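PDB 3JYG: uncharacterized protein from Wolinella succinogenes, which is of unknown function but belongs to the 6-pyruvoyl tetrahydropterin synthase family and holds a zinc ion on three histidines. Local coordinates for residues I4-R18 with L39-R53. Numbering follows the deposited sequence.
Sequences IYQIAKEFDFCYGHR and LHGHQGKVIVHLESR. With ZN (zinc ion), chain G.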
ATOM      1  N   ILE A   4      13.851 -11.961   2.753  1.00 22.12           N
ATOM      2  CA  ILE A   4      14.324 -10.646   2.338  1.00 21.25           C
ATOM      3  C   ILE A   4      13.668  -9.601   3.269  1.00 19.96           C
ATOM      4  O   ILE A   4      12.470  -9.681   3.560  1.00 18.94           O
ATOM      5  CB  ILE A   4      13.947 -10.316   0.862  1.00 21.61           C
ATOM      6  CG1 ILE A   4      14.555 -11.358  -0.093  1.00 25.29           C
ATOM      7  CG2 ILE A   4      14.527  -9.008   0.489  1.00 22.65           C
ATOM      8  CD1 ILE A   4      14.127 -11.189  -1.537  1.00 30.25           C
ATOM      9  N   TYR A   5      14.449  -8.626   3.715  1.00 18.82           N
ATOM     10  CA  TYR A   5      13.984  -7.674   4.716  1.00 17.35           C
ATOM     11  C   TYR A   5      13.921  -6.320   4.026  1.00 17.28           C
ATOM     12  O   TYR A   5      14.872  -5.923   3.334  1.00 17.45           O
ATOM     13  CB  TYR A   5      14.957  -7.615   5.886  1.00 16.74           C
ATOM     14  CG  TYR A   5      15.176  -8.933   6.580  1.00 20.53           C
ATOM     15  CD1 TYR A   5      16.308  -9.713   6.289  1.00 23.51           C
ATOM     16  CD2 TYR A   5      14.268  -9.405   7.501  1.00 17.82           C
ATOM     17  CE1 TYR A   5      16.511 -10.955   6.899  1.00 24.38           C
ATOM     18  CE2 TYR A   5      14.460 -10.647   8.136  1.00 21.63           C
ATOM     19  CZ  TYR A   5      15.584 -11.407   7.814  1.00 23.95           C
ATOM     20  OH  TYR A   5      15.810 -12.599   8.444  1.00 27.50           O
ATOM     21  N   GLN A   6      12.821  -5.601   4.200  1.00 15.98           N
ATOM     22  CA  GLN A   6      12.714  -4.264   3.611  1.00 17.58           C
ATOM     23  C   GLN A   6      12.214  -3.266   4.660  1.00 17.34           C
ATOM     24  O   GLN A   6      11.544  -3.668   5.607  1.00 17.48           O
ATOM     25  CB  GLN A   6      11.767  -4.251   2.401  1.00 16.66           C
ATOM     26  CG  GLN A   6      12.293  -4.934   1.139  1.00 20.21           C
ATOM     27  CD  GLN A   6      11.349  -4.783  -0.078  1.00 23.90           C
ATOM     28  OE1 GLN A   6      10.248  -4.263   0.049  1.00 20.49           O
ATOM     29  NE2 GLN A   6      11.806  -5.234  -1.268  1.00 21.56           N
ATOM     30  N   ILE A   7      12.553  -1.985   4.506  1.00 16.26           N
ATOM     31  CA  ILE A   7      11.879  -0.942   5.280  1.00 16.80           C
ATOM     32  C   ILE A   7      11.360   0.069   4.278  1.00 17.71           C
ATOM     33  O   ILE A   7      11.908   0.153   3.182  1.00 17.26           O
ATOM     34  CB  ILE A   7      12.767  -0.279   6.373  1.00 17.45           C
ATOM     35  CG1 ILE A   7      14.086   0.262   5.793  1.00 17.25           C
ATOM     36  CG2 ILE A   7      13.006  -1.280   7.511  1.00 17.53           C
ATOM     37  CD1 ILE A   7      14.591   1.579   6.460  1.00 15.96           C
ATOM     38  N   ALA A   8      10.300   0.802   4.621  1.00 17.39           N
ATOM     39  CA  ALA A   8       9.793   1.826   3.740  1.00 15.99           C
ATOM     40  C   ALA A   8       9.463   3.053   4.563  1.00 17.35           C
ATOM     41  O   ALA A   8       8.878   2.933   5.664  1.00 16.33           O
ATOM     42  CB  ALA A   8       8.553   1.363   3.073  1.00 17.33           C
ATOM     43  N   LYS A   9       9.760   4.224   4.010  1.00 16.46           N
ATOM     44  CA  LYS A   9       9.430   5.442   4.724  1.00 17.63           C
ATOM     45  C   LYS A   9       8.886   6.474   3.763  1.00 16.86           C
ATOM     46  O   LYS A   9       9.397   6.597   2.651  1.00 15.77           O
ATOM     47  CB  LYS A   9      10.649   5.974   5.479  1.00 17.80           C
ATOM     48  CG  LYS A   9      10.386   7.326   6.143  1.00 22.57           C
ATOM     49  CD  LYS A   9      11.070   7.533   7.499  1.00 26.44           C
ATOM     50  CE  LYS A   9      10.428   8.752   8.175  1.00 29.95           C
ATOM     51  NZ  LYS A   9      11.297   9.301   9.253  1.00 30.39           N
ATOM     52  N   GLU A  10       7.868   7.200   4.238  1.00 16.62           N
ATOM     53  CA  GLU A  10       7.106   8.236   3.504  1.00 16.98           C
ATOM     54  C   GLU A  10       7.633   9.649   3.787  1.00 17.03           C
ATOM     55  O   GLU A  10       8.063   9.964   4.925  1.00 16.40           O
ATOM     56  CB  GLU A  10       5.600   8.173   3.854  1.00 15.84           C
ATOM     57  CG  GLU A  10       5.009   6.737   3.775  1.00 20.74           C
ATOM     58  CD  GLU A  10       3.475   6.667   3.886  1.00 24.87           C
ATOM     59  OE1 GLU A  10       2.817   7.649   4.312  1.00 25.94           O
ATOM     60  OE2 GLU A  10       2.917   5.611   3.530  1.00 31.48           O
ATOM     61  N   PHE A  11       7.607  10.481   2.744  1.00 16.61           N
ATOM     62  CA  PHE A  11       8.025  11.891   2.829  1.00 17.83           C
ATOM     63  C   PHE A  11       7.050  12.742   2.009  1.00 17.24           C
ATOM     64  O   PHE A  11       6.822  12.459   0.831  1.00 18.09           O
ATOM     65  CB  PHE A  11       9.437  12.077   2.303  1.00 16.15           C
ATOM     66  CG  PHE A  11      10.439  11.149   2.915  1.00 16.40           C
ATOM     67  CD1 PHE A  11      10.643   9.868   2.382  1.00 11.59           C
ATOM     68  CD2 PHE A  11      11.179  11.546   4.028  1.00 16.22           C
ATOM     69  CE1 PHE A  11      11.609   9.014   2.943  1.00 18.18           C
ATOM     70  CE2 PHE A  11      12.143  10.691   4.588  1.00 18.47           C
ATOM     71  CZ  PHE A  11      12.329   9.427   4.054  1.00 12.42           C
ATOM     72  N   ASP A  12       6.440  13.734   2.648  1.00 17.81           N
ATOM     73  CA  ASP A  12       5.391  14.544   2.025  1.00 19.36           C
ATOM     74  C   ASP A  12       5.884  15.948   1.666  1.00 18.69           C
ATOM     75  O   ASP A  12       6.757  16.478   2.340  1.00 18.39           O
ATOM     76  CB  ASP A  12       4.200  14.652   2.998  1.00 21.33           C
ATOM     77  CG  ASP A  12       3.670  13.292   3.406  1.00 25.14           C
ATOM     78  OD1 ASP A  12       3.639  12.990   4.614  1.00 31.42           O
ATOM     79  OD2 ASP A  12       3.325  12.492   2.527  1.00 27.53           O
ATOM     80  N   PHE A  13       5.338  16.535   0.592  1.00 17.92           N
ATOM     81  CA  PHE A  13       5.595  17.930   0.200  1.00 17.95           C
ATOM     82  C   PHE A  13       4.519  18.399  -0.761  1.00 17.71           C
ATOM     83  O   PHE A  13       3.800  17.595  -1.345  1.00 19.08           O
ATOM     84  CB  PHE A  13       7.000  18.178  -0.418  1.00 17.29           C
ATOM     85  CG  PHE A  13       7.236  17.521  -1.796  1.00 18.75           C
ATOM     86  CD1 PHE A  13       7.463  16.146  -1.896  1.00 18.88           C
ATOM     87  CD2 PHE A  13       7.254  18.288  -2.975  1.00 16.16           C
ATOM     88  CE1 PHE A  13       7.705  15.530  -3.114  1.00 17.14           C
ATOM     89  CE2 PHE A  13       7.475  17.671  -4.228  1.00 17.02           C
ATOM     90  CZ  PHE A  13       7.726  16.292  -4.293  1.00 17.87           C
ATOM     91  N   CYS A  14       4.407  19.711  -0.898  1.00 17.11           N
ATOM     92  CA  CYS A  14       3.467  20.344  -1.831  0.70 17.66           C
ATOM     93  C   CYS A  14       4.275  21.080  -2.884  1.00 15.95           C
ATOM     94  O   CYS A  14       5.319  21.642  -2.562  1.00 15.94           O
ATOM     95  CB  CYS A  14       2.522  21.318  -1.093  0.70 17.57           C
ATOM     96  SG  CYS A  14       1.772  20.633   0.381  0.70 23.17           S
ATOM     97  N   TYR A  15       3.796  21.095  -4.126  1.00 14.71           N
ATOM     98  CA  TYR A  15       4.542  21.761  -5.188  1.00 14.76           C
ATOM     99  C   TYR A  15       3.566  22.188  -6.272  1.00 14.61           C
ATOM    100  O   TYR A  15       2.471  21.661  -6.326  1.00 15.81           O
ATOM    101  CB  TYR A  15       5.629  20.830  -5.779  1.00 12.09           C
ATOM    102  CG  TYR A  15       5.062  19.542  -6.393  1.00 14.97           C
ATOM    103  CD1 TYR A  15       4.545  18.514  -5.577  1.00 14.14           C
ATOM    104  CD2 TYR A  15       5.047  19.352  -7.793  1.00 14.02           C
ATOM    105  CE1 TYR A  15       4.022  17.346  -6.120  1.00 14.44           C
ATOM    106  CE2 TYR A  15       4.529  18.167  -8.349  1.00 14.01           C
ATOM    107  CZ  TYR A  15       4.005  17.175  -7.509  1.00 15.11           C
ATOM    108  OH  TYR A  15       3.511  15.976  -8.035  1.00 15.00           O
ATOM    109  N   GLY A  16       3.989  23.111  -7.135  1.00 15.28           N
ATOM    110  CA  GLY A  16       3.258  23.369  -8.394  1.00 14.87           C
ATOM    111  C   GLY A  16       4.041  22.766  -9.561  1.00 16.76           C
ATOM    112  O   GLY A  16       5.257  22.541  -9.452  1.00 16.15           O
ATOM    113  N   HIS A  17       3.353  22.464 -10.663  1.00 15.98           N
ATOM    114  CA  HIS A  17       4.048  22.059 -11.853  1.00 17.14           C
ATOM    115  C   HIS A  17       3.090  22.143 -13.018  1.00 17.93           C
ATOM    116  O   HIS A  17       1.908  22.516 -12.852  1.00 16.86           O
ATOM    117  CB  HIS A  17       4.687  20.639 -11.702  1.00 16.76           C
ATOM    118  CG  HIS A  17       3.752  19.479 -11.952  1.00 18.23           C
ATOM    119  ND1 HIS A  17       4.198  18.266 -12.438  1.00 20.76           N
ATOM    120  CD2 HIS A  17       2.416  19.338 -11.767  1.00 18.37           C
ATOM    121  CE1 HIS A  17       3.179  17.431 -12.546  1.00 21.32           C
ATOM    122  NE2 HIS A  17       2.087  18.062 -12.149  1.00 22.10           N
ATOM    123  N   ARG A  18       3.625  21.811 -14.188  1.00 18.47           N
ATOM    124  CA  ARG A  18       2.796  21.428 -15.308  1.00 18.80           C
ATOM    125  C   ARG A  18       3.567  20.386 -16.138  1.00 18.01           C
ATOM    126  O   ARG A  18       4.797  20.373 -16.143  1.00 19.07           O
ATOM    127  CB  ARG A  18       2.396  22.661 -16.143  1.00 20.73           C
ATOM    128  CG  ARG A  18       3.394  23.092 -17.184  1.00 18.76           C
ATOM    129  CD  ARG A  18       2.859  24.263 -18.027  1.00 17.77           C
ATOM    130  NE  ARG A  18       3.659  24.451 -19.244  1.00 14.49           N
ATOM    131  CZ  ARG A  18       3.165  24.432 -20.487  1.00 15.22           C
ATOM    132  NH1 ARG A  18       1.857  24.209 -20.727  1.00 12.82           N
ATOM    133  NH2 ARG A  18       3.989  24.651 -21.506  1.00 15.52           N
ATOM    134  N   LEU A  39      -0.870  25.113 -15.566  1.00 18.05           N
ATOM    135  CA  LEU A  39      -0.201  25.386 -14.284  1.00 19.34           C
ATOM    136  C   LEU A  39      -1.126  24.872 -13.194  1.00 18.59           C
ATOM    137  O   LEU A  39      -2.311  25.262 -13.125  1.00 18.52           O
ATOM    138  CB  LEU A  39       0.014  26.887 -14.062  1.00 19.48           C
ATOM    139  CG  LEU A  39       0.785  27.742 -15.084  1.00 24.10           C
ATOM    140  CD1 LEU A  39       1.162  29.133 -14.485  1.00 21.38           C
ATOM    141  CD2 LEU A  39       1.997  27.021 -15.605  1.00 26.83           C
ATOM    142  N   HIS A  40      -0.614  23.960 -12.374  1.00 18.07           N
ATOM    143  CA  HIS A  40      -1.393  23.450 -11.226  1.00 15.77           C
ATOM    144  C   HIS A  40      -0.437  22.985 -10.127  1.00 14.98           C
ATOM    145  O   HIS A  40       0.710  23.439 -10.061  1.00 15.33           O
ATOM    146  CB  HIS A  40      -2.391  22.345 -11.672  1.00 15.16           C
ATOM    147  CG  HIS A  40      -1.740  21.135 -12.262  1.00 14.23           C
ATOM    148  ND1 HIS A  40      -1.274  21.095 -13.556  1.00 16.02           N
ATOM    149  CD2 HIS A  40      -1.484  19.906 -11.732  1.00 16.51           C
ATOM    150  CE1 HIS A  40      -0.743  19.906 -13.799  1.00 17.37           C
ATOM    151  NE2 HIS A  40      -0.881  19.156 -12.713  1.00 14.07           N
ATOM    152  N   GLY A  41      -0.909  22.107  -9.260  1.00 14.78           N
ATOM    153  CA  GLY A  41      -0.095  21.630  -8.151  1.00 14.49           C
ATOM    154  C   GLY A  41      -0.682  20.372  -7.559  1.00 15.02           C
ATOM    155  O   GLY A  41      -1.745  19.896  -8.017  1.00 14.63           O
ATOM    156  N   HIS A  42       0.001  19.883  -6.519  1.00 15.08           N
ATOM    157  CA  HIS A  42      -0.254  18.593  -5.891  1.00 16.29           C
ATOM    158  C   HIS A  42       0.289  18.529  -4.496  1.00 16.78           C
ATOM    159  O   HIS A  42       1.227  19.236  -4.170  1.00 17.75           O
ATOM    160  CB  HIS A  42       0.489  17.514  -6.658  1.00 15.10           C
ATOM    161  CG  HIS A  42      -0.064  17.292  -8.005  1.00 16.42           C
ATOM    162  ND1 HIS A  42      -1.364  16.875  -8.211  1.00 15.60           N
ATOM    163  CD2 HIS A  42       0.484  17.467  -9.227  1.00 16.69           C
ATOM    164  CE1 HIS A  42      -1.584  16.793  -9.505  1.00 17.04           C
ATOM    165  NE2 HIS A  42      -0.473  17.123 -10.137  1.00 18.54           N
ATOM    166  N   GLN A  43      -0.316  17.674  -3.676  1.00 18.26           N
ATOM    167  CA  GLN A  43       0.329  17.127  -2.492  1.00 19.00           C
ATOM    168  C   GLN A  43       1.047  15.843  -2.946  1.00 17.55           C
ATOM    169  O   GLN A  43       0.412  14.911  -3.403  1.00 16.44           O
ATOM    170  CB  GLN A  43      -0.752  16.803  -1.438  1.00 19.69           C
ATOM    171  CG  GLN A  43      -0.278  16.152  -0.159  1.00 24.58           C
ATOM    172  CD  GLN A  43       0.671  17.018   0.635  1.00 29.00           C
ATOM    173  OE1 GLN A  43       0.688  18.248   0.493  1.00 31.08           O
ATOM    174  NE2 GLN A  43       1.468  16.384   1.482  1.00 28.17           N
ATOM    175  N   GLY A  44       2.369  15.834  -2.857  1.00 17.21           N
ATOM    176  CA  GLY A  44       3.179  14.717  -3.307  1.00 16.53           C
ATOM    177  C   GLY A  44       3.571  13.851  -2.128  1.00 16.15           C
ATOM    178  O   GLY A  44       3.775  14.354  -1.016  1.00 15.50           O
ATOM    179  N   LYS A  45       3.660  12.551  -2.348  1.00 15.22           N
ATOM    180  CA  LYS A  45       4.264  11.707  -1.316  1.00 15.73           C
ATOM    181  C   LYS A  45       5.330  10.799  -1.917  1.00 14.89           C
ATOM    182  O   LYS A  45       5.048  10.081  -2.864  1.00 14.38           O
ATOM    183  CB  LYS A  45       3.182  10.904  -0.600  1.00 16.75           C
ATOM    184  CG  LYS A  45       3.705   9.964   0.501  1.00 19.94           C
ATOM    185  CD  LYS A  45       2.537   9.043   0.997  1.00 23.67           C
ATOM    186  CE  LYS A  45       1.446   9.821   1.684  1.00 26.23           C
ATOM    187  NZ  LYS A  45       1.976  10.209   3.054  1.00 28.67           N
ATOM    188  N   VAL A  46       6.543  10.864  -1.384  1.00 14.31           N
ATOM    189  CA  VAL A  46       7.642   9.970  -1.798  1.00 14.49           C
ATOM    190  C   VAL A  46       7.675   8.763  -0.837  1.00 13.78           C
ATOM    191  O   VAL A  46       7.692   8.958   0.395  1.00 13.31           O
ATOM    192  CB  VAL A  46       9.007  10.656  -1.762  1.00 15.41           C
ATOM    193  CG1 VAL A  46      10.064   9.770  -2.491  1.00 15.45           C
ATOM    194  CG2 VAL A  46       8.961  12.014  -2.478  1.00 14.31           C
ATOM    195  N   ILE A  47       7.709   7.537  -1.370  1.00 13.15           N
ATOM    196  CA  ILE A  47       7.947   6.371  -0.524  1.00 13.07           C
ATOM    197  C   ILE A  47       9.223   5.643  -0.962  1.00 14.58           C
ATOM    198  O   ILE A  47       9.289   5.137  -2.091  1.00 13.73           O
ATOM    199  CB  ILE A  47       6.771   5.370  -0.559  1.00 13.10           C
ATOM    200  CG1 ILE A  47       5.449   6.114  -0.391  1.00 15.23           C
ATOM    201  CG2 ILE A  47       6.986   4.284   0.569  1.00 14.09           C
ATOM    202  CD1 ILE A  47       4.203   5.235  -0.269  1.00 17.40           C
ATOM    203  N   VAL A  48      10.204   5.576  -0.059  1.00 14.62           N
ATOM    204  CA  VAL A  48      11.521   4.957  -0.347  1.00 14.83           C
ATOM    205  C   VAL A  48      11.561   3.544   0.251  1.00 14.91           C
ATOM    206  O   VAL A  48      11.278   3.387   1.434  1.00 16.06           O
ATOM    207  CB  VAL A  48      12.663   5.800   0.290  1.00 14.34           C
ATOM    208  CG1 VAL A  48      14.030   5.100   0.163  1.00 11.70           C
ATOM    209  CG2 VAL A  48      12.689   7.161  -0.312  1.00 14.72           C
ATOM    210  N   HIS A  49      11.875   2.535  -0.556  1.00 14.35           N
ATOM    211  CA  HIS A  49      11.967   1.161  -0.063  1.00 15.50           C
ATOM    212  C   HIS A  49      13.418   0.718  -0.082  1.00 14.98           C
ATOM    213  O   HIS A  49      14.096   0.830  -1.124  1.00 16.00           O
ATOM    214  CB  HIS A  49      11.106   0.217  -0.914  1.00 14.63           C
ATOM    215  CG  HIS A  49       9.660   0.588  -0.947  1.00 17.40           C
ATOM    216  ND1 HIS A  49       8.723  -0.042  -0.166  1.00 15.41           N
ATOM    217  CD2 HIS A  49       8.992   1.517  -1.673  1.00 13.15           C
ATOM    218  CE1 HIS A  49       7.526   0.462  -0.437  1.00 18.06           C
ATOM    219  NE2 HIS A  49       7.669   1.427  -1.335  1.00 13.99           N
ATOM    220  N   LEU A  50      13.914   0.294   1.085  1.00 14.13           N
ATOM    221  CA  LEU A  50      15.316  -0.052   1.235  1.00 13.79           C
ATOM    222  C   LEU A  50      15.296  -1.523   1.590  1.00 15.16           C
ATOM    223  O   LEU A  50      14.331  -1.965   2.221  1.00 14.81           O
ATOM    224  CB  LEU A  50      15.978   0.752   2.362  1.00 13.43           C
ATOM    225  CG  LEU A  50      16.096   2.281   2.197  1.00 13.66           C
ATOM    226  CD1 LEU A  50      16.979   2.878   3.306  1.00 11.31           C
ATOM    227  CD2 LEU A  50      16.653   2.641   0.779  1.00 11.72           C
ATOM    228  N   GLU A  51      16.340  -2.262   1.199  1.00 15.04           N
ATOM    229  CA  GLU A  51      16.360  -3.733   1.288  1.00 16.47           C
ATOM    230  C   GLU A  51      17.722  -4.321   1.689  1.00 17.51           C
ATOM    231  O   GLU A  51      18.767  -3.844   1.245  1.00 17.36           O
ATOM    232  CB  GLU A  51      15.904  -4.299  -0.089  1.00 16.24           C
ATOM    233  CG  GLU A  51      15.963  -5.783  -0.223  1.00 19.54           C
ATOM    234  CD  GLU A  51      15.498  -6.291  -1.573  1.00 25.47           C
ATOM    235  OE1 GLU A  51      14.287  -6.261  -1.839  1.00 25.50           O
ATOM    236  OE2 GLU A  51      16.346  -6.761  -2.361  1.00 30.35           O
ATOM    237  N   SER A  52      17.706  -5.374   2.506  1.00 18.32           N
ATOM    238  CA  SER A  52      18.911  -6.149   2.815  1.00 19.61           C
ATOM    239  C   SER A  52      18.535  -7.624   2.913  1.00 20.46           C
ATOM    240  O   SER A  52      17.344  -7.986   3.064  1.00 19.15           O
ATOM    241  CB  SER A  52      19.542  -5.710   4.153  1.00 20.51           C
ATOM    242  OG  SER A  52      18.531  -5.665   5.162  1.00 23.78           O
ATOM    243  N   ARG A  53      19.564  -8.473   2.855  1.00 21.17           N
ATOM    244  CA  ARG A  53      19.331  -9.894   3.020  1.00 22.77           C
ATOM    245  C   ARG A  53      19.577 -10.323   4.436  1.00 21.66           C
ATOM    246  O   ARG A  53      19.299 -11.460   4.762  1.00 22.06           O
ATOM    247  CB  ARG A  53      20.193 -10.724   2.052  1.00 22.57           C
ATOM    248  CG  ARG A  53      20.156 -10.210   0.625  1.00 29.26           C
ATOM    249  CD  ARG A  53      18.743 -10.185   0.047  1.00 38.76           C
ATOM    250  NE  ARG A  53      18.782 -10.002  -1.406  1.00 45.03           N
ATOM    251  CZ  ARG A  53      18.826 -10.998  -2.294  1.00 47.60           C
ATOM    252  NH1 ARG A  53      18.843 -12.268  -1.883  1.00 48.57           N
ATOM    253  NH2 ARG A  53      18.869 -10.719  -3.595  1.00 48.45           N
TER
HETATM  254 ZN    ZN G 200      -0.090  17.191 -12.303  1.00 28.83          ZN
HETATM  255  O   HOH W   1       9.025  -2.166   1.558  1.00 20.43           O
HETATM  256  O   HOH W   2       1.047  14.972 -12.396  1.00 34.60           O
HETATM  257  O   HOH W   3      -2.121  16.019 -12.711  1.00 23.93           O
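His17 and His40 each carry CG between the backbone N and the carbonyl carbon (chi1 83° and 62°), whereas His42 sets it beside N, anti to the carbonyl carbon (chi1 -68°); with these torsions three rings from two neighbouring antiparallel strands converge on one zinc ion, consistent with the zinc site of the 6-pyruvoyl tetrahydropterin synthase family. NE2 of His40 and NE2 of His42 both bind zinc at 2.2 Å, NE2 of His17 at 2.4 Å, and two waters complete five ligands. His40 ND1 is hydrogen-bonded to the His38 carbonyl oxygen, a second-shell contact that helps hold the ring. The edge of the His17 ring is turned to the face of His40 in an offset edge-to-face pair, and Tyr15 CE2 lies over a face of the His17 ring while Tyr15 CE1 rests 3.6 Å from His42 CB. The ladder beneath is regular, with Tyr5 and Ser52 paired at one end and His17 and His40 at the other. On the zinc-bearing face Phe13 CE1 meets Val46 CG2 at 3.8 Å, and Phe11 CE1 touches Val48 CG2. On the opposite face of the sheet Lys45 bends at its last two torsions so that NZ reaches Asp12 OD2 on its syn lone pair at 2.7 Å and Glu10 OE1, at 3.0 Å, from above the carboxylate plane; Asp12 OD1 also pairs with Lys173 of the second subunit. Nearer the Tyr5 end, Gln6 NE2 gives Glu51 OE1 a straight bond of 2.7 Å on the anti lone pair, and a water joins Gln6 OE1 to His49 ND1. Near its His17 end strand 3-17 lies between 80-84 and 40-52, which is followed by 162-169, where Glu167 hydrogen-bonds to His49 NE2. Helices 67-77 and 141-155 pack on the Phe13 and Val46 face, and residues 4-9 pair antiparallel with a strand of the second subunit.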